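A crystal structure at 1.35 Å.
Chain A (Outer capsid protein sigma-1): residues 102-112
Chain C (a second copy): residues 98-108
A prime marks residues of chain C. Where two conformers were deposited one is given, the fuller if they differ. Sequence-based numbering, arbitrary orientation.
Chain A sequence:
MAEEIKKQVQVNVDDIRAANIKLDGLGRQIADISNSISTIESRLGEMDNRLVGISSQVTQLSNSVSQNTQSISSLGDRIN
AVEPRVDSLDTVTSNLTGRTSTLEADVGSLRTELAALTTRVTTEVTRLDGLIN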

# COMPACT_ATOMS: atom_id res chain seq x y z
N THR A 102 -20.55 -44.97 11.26
CA THR A 102 -21.78 -45.77 11.39
C THR A 102 -21.73 -46.95 10.39
O THR A 102 -22.09 -48.08 10.77
CB THR A 102 -22.97 -44.88 11.03
OG1 THR A 102 -23.04 -43.89 12.09
CG2 THR A 102 -24.29 -45.61 11.01
N LEU A 103 -21.26 -46.70 9.15
CA LEU A 103 -21.14 -47.77 8.17
C LEU A 103 -20.19 -48.84 8.67
O LEU A 103 -20.46 -50.04 8.52
CB LEU A 103 -20.67 -47.25 6.83
CG LEU A 103 -21.76 -46.59 6.00
CD1 LEU A 103 -21.12 -45.63 4.96
CD2 LEU A 103 -22.52 -47.74 5.19
N GLU A 104 -19.07 -48.43 9.26
CA GLU A 104 -18.11 -49.44 9.75
C GLU A 104 -18.71 -50.31 10.85
O GLU A 104 -18.51 -51.52 10.82
CB GLU A 104 -16.83 -48.69 10.27
CG GLU A 104 -16.01 -48.13 9.11
CD GLU A 104 -14.97 -47.12 9.52
OE1 GLU A 104 -15.08 -46.57 10.64
OE2 GLU A 104 -14.15 -46.74 8.67
N ALA A 105 -19.51 -49.72 11.75
CA ALA A 105 -20.12 -50.52 12.81
C ALA A 105 -21.16 -51.46 12.16
O ALA A 105 -21.28 -52.63 12.58
CB ALA A 105 -20.83 -49.60 13.78
N ASP A 106 -21.95 -50.94 11.20
CA ASP A 106 -23.00 -51.76 10.60
C ASP A 106 -22.44 -52.91 9.83
O ASP A 106 -22.96 -54.04 9.93
CB ASP A 106 -23.83 -50.91 9.66
CG ASP A 106 -24.82 -49.96 10.31
OD1 ASP A 106 -24.98 -50.02 11.57
OD2 ASP A 106 -25.52 -49.26 9.56
N VAL A 107 -21.37 -52.70 9.06
CA VAL A 107 -20.75 -53.73 8.26
C VAL A 107 -20.10 -54.77 9.20
O VAL A 107 -20.25 -55.95 8.95
CB VAL A 107 -19.74 -53.12 7.28
CG1 VAL A 107 -18.85 -54.19 6.63
CG2 VAL A 107 -20.51 -52.33 6.21
N GLY A 108 -19.51 -54.32 10.31
CA GLY A 108 -18.91 -55.24 11.28
C GLY A 108 -19.98 -56.17 11.85
O GLY A 108 -19.76 -57.40 11.97
N SER A 109 -21.13 -55.59 12.21
CA SER A 109 -22.26 -56.36 12.74
C SER A 109 -22.79 -57.35 11.69
O SER A 109 -23.05 -58.53 12.02
CB SER A 109 -23.36 -55.40 13.18
OG SER A 109 -22.97 -54.73 14.36
N LEU A 110 -22.92 -56.95 10.44
CA LEU A 110 -23.46 -57.84 9.42
C LEU A 110 -22.46 -58.94 9.14
O LEU A 110 -22.90 -60.06 8.90
CB LEU A 110 -23.77 -57.03 8.17
CG LEU A 110 -25.02 -56.08 8.39
CD1 LEU A 110 -25.07 -55.03 7.29
CD2 LEU A 110 -26.32 -56.88 8.33
N ARG A 111 -21.14 -58.67 9.24
CA ARG A 111 -20.09 -59.66 9.11
C ARG A 111 -20.27 -60.75 10.17
O ARG A 111 -20.26 -61.96 9.86
CB ARG A 111 -18.74 -58.96 9.34
CG ARG A 111 -17.58 -59.95 9.30
CD ARG A 111 -16.21 -59.30 9.45
NE ARG A 111 -15.85 -58.56 8.24
CZ ARG A 111 -15.72 -57.23 8.16
NH1 ARG A 111 -15.89 -56.48 9.24
NH2 ARG A 111 -15.39 -56.66 7.02
N THR A 112 -20.43 -60.35 11.40
CA THR A 112 -20.56 -61.35 12.48
C THR A 112 -21.87 -62.15 12.27
O THR A 112 -21.88 -63.37 12.42
CB THR A 112 -20.53 -60.65 13.83
OG1 THR A 112 -19.31 -59.90 13.96
CG2 THR A 112 -20.74 -61.60 15.01
N GLY C 98 -9.53 -43.61 2.28
CA GLY C 98 -9.09 -44.98 2.53
C GLY C 98 -10.13 -45.77 3.28
O GLY C 98 -10.37 -46.96 2.98
N ARG C 99 -10.85 -45.14 4.22
CA ARG C 99 -11.91 -45.83 4.97
C ARG C 99 -13.09 -46.14 4.05
O ARG C 99 -13.70 -47.22 4.19
CB ARG C 99 -12.40 -44.97 6.14
CG ARG C 99 -11.36 -44.91 7.29
CD ARG C 99 -11.69 -43.85 8.29
NE ARG C 99 -12.89 -44.18 9.02
CZ ARG C 99 -13.43 -43.39 9.91
NH1 ARG C 99 -12.91 -42.17 10.13
NH2 ARG C 99 -14.50 -43.78 10.59
N THR C 100 -13.39 -45.26 3.10
CA THR C 100 -14.50 -45.52 2.14
C THR C 100 -14.11 -46.68 1.20
O THR C 100 -14.95 -47.57 0.97
CB THR C 100 -14.79 -44.24 1.37
OG1 THR C 100 -15.12 -43.23 2.32
CG2 THR C 100 -15.95 -44.43 0.36
N SER C 101 -12.85 -46.70 0.68
CA SER C 101 -12.43 -47.82 -0.18
C SER C 101 -12.45 -49.13 0.58
O SER C 101 -12.86 -50.17 0.02
CB SER C 101 -11.02 -47.56 -0.70
OG SER C 101 -11.03 -46.43 -1.55
N THR C 102 -12.07 -49.11 1.87
CA THR C 102 -12.10 -50.34 2.66
C THR C 102 -13.54 -50.80 2.83
O THR C 102 -13.82 -52.01 2.66
CB THR C 102 -11.43 -50.11 4.00
OG1 THR C 102 -10.05 -49.84 3.74
CG2 THR C 102 -11.53 -51.33 4.92
N LEU C 103 -14.47 -49.86 3.13
CA LEU C 103 -15.87 -50.26 3.22
C LEU C 103 -16.40 -50.84 1.92
O LEU C 103 -17.15 -51.81 1.95
CB LEU C 103 -16.70 -49.02 3.60
CG LEU C 103 -16.72 -48.69 5.08
CD1 LEU C 103 -17.15 -47.22 5.25
CD2 LEU C 103 -17.68 -49.66 5.86
N GLU C 104 -16.00 -50.26 0.78
CA GLU C 104 -16.53 -50.77 -0.52
C GLU C 104 -16.02 -52.21 -0.73
O GLU C 104 -16.81 -53.07 -1.11
CB GLU C 104 -16.06 -49.86 -1.63
CG GLU C 104 -16.80 -48.53 -1.63
CD GLU C 104 -16.19 -47.46 -2.50
OE1 GLU C 104 -14.96 -47.54 -2.75
OE2 GLU C 104 -16.88 -46.45 -2.78
N ALA C 105 -14.74 -52.47 -0.36
CA ALA C 105 -14.19 -53.84 -0.52
C ALA C 105 -14.93 -54.77 0.44
O ALA C 105 -15.29 -55.91 0.06
CB ALA C 105 -12.70 -53.84 -0.19
N ASP C 106 -15.17 -54.32 1.68
CA ASP C 106 -15.81 -55.17 2.67
C ASP C 106 -17.25 -55.49 2.36
O ASP C 106 -17.69 -56.66 2.55
CB ASP C 106 -15.70 -54.58 4.09
CG ASP C 106 -14.28 -54.57 4.67
OD1 ASP C 106 -13.38 -55.24 4.08
OD2 ASP C 106 -14.10 -53.94 5.73
N VAL C 107 -17.98 -54.52 1.83
CA VAL C 107 -19.36 -54.75 1.45
C VAL C 107 -19.38 -55.69 0.25
O VAL C 107 -20.24 -56.62 0.24
CB VAL C 107 -20.07 -53.40 1.18
CG1 VAL C 107 -21.43 -53.63 0.50
CG2 VAL C 107 -20.25 -52.62 2.49
N GLY C 108 -18.45 -55.55 -0.69
CA GLY C 108 -18.39 -56.43 -1.86
C GLY C 108 -18.15 -57.85 -1.42
O GLY C 108 -18.80 -58.78 -1.95
O HOH W 1 -13.25 -48.41 6.78

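Two helices of the same protein run side by side here in roughly the same direction, their axes inclined by 23° and 10.7 Å apart at closest approach. Each helix satisfies its own backbone through the usual i to i+4 ladder: Val107 N donates to Leu103 O at 2.9 Å, for example, and Val107′ N to Leu103′ O at 2.8 Å. The direct contacts are made mostly by side chains, in an apolar seam accompanied by charged pairs.

The seam is made by leucine and valine. Leu103′ has the most covered area of any residue here, just ahead of Glu104. Its CD1 lies 3.9 Å from Leu103 CB, and its CD2 lies 4.0 Å from that same Leu103 CB and 3.9 Å from Val107 CG2. Leu103′ CD2 also packs 4.0 Å from Glu104 CG, so the aliphatic part of the glutamate extends the apolar surface before its carboxylate turns to other work. One turn on, like meets like: Val107 CG2 and Val107′ CG2 are 3.7 Å apart, and both valines hold chi1 at 168°, in the t well. The two leucines likewise share m for chi1 and t for chi2. Leu103, Val107, Leu103′ and Val107′ are all buried in the assembly, and their side chains need no polar partner.

The best-satisfied polar pair is Glu104 with Arg99′. The glutamate's CA-to-CB bond points sideways, yet its end comes nearer the other helix and meets the guanidinium in a two-pronged salt bridge. Arg99′ NH2 donates to Glu104 OE1 at 2.9 Å with an N-H...acceptor angle of 155°, and Arg99′ NE donates to Glu104 OE2, also at 2.9 Å, at a nearly straight 174°. The carboxylate thus sits at the edge of the guanidinium, near its plane, where the N-H bonds point, and each of its oxygens has its own donor. Arg99′ NH2 has a further hydrogen bond to a residue just outside the stretch.

Water 1 adds to this arrangement. It donates to Glu104 OE2 at 2.7 Å and to Arg99′ O at 2.9 Å, joining the carboxylate to the backbone of the same residue whose side chain it already binds. OE2 consequently accepts from both Arg99′ NE and the water. Arg99′ O, for its part, also accepts the helical bond from Leu103′ N at 2.9 Å, so the water supplies a second donor to a carbonyl already engaged.

Farther along, the charges change sides: the arginine now belongs to chain A and the acid to chain C. Arg111 NH2 reaches Asp106′ OD2 at 3.3 Å in a salt bridge whose hydrogen bond is weak, with an angle of 141°. Again the acid lies at the guanidinium's edge, near its plane, but here a single nitrogen makes the link. Val107 CG1 packs 4.1 Å from Asp106′ CB. The rule to read is economical: in Glu104 and Asp106′ a carbon packs against the leucine-valine seam while the carboxylate takes an arginine of the other chain. The Glu104′ oxygens, by contrast, are hydrogen-bonded elsewhere in the structure.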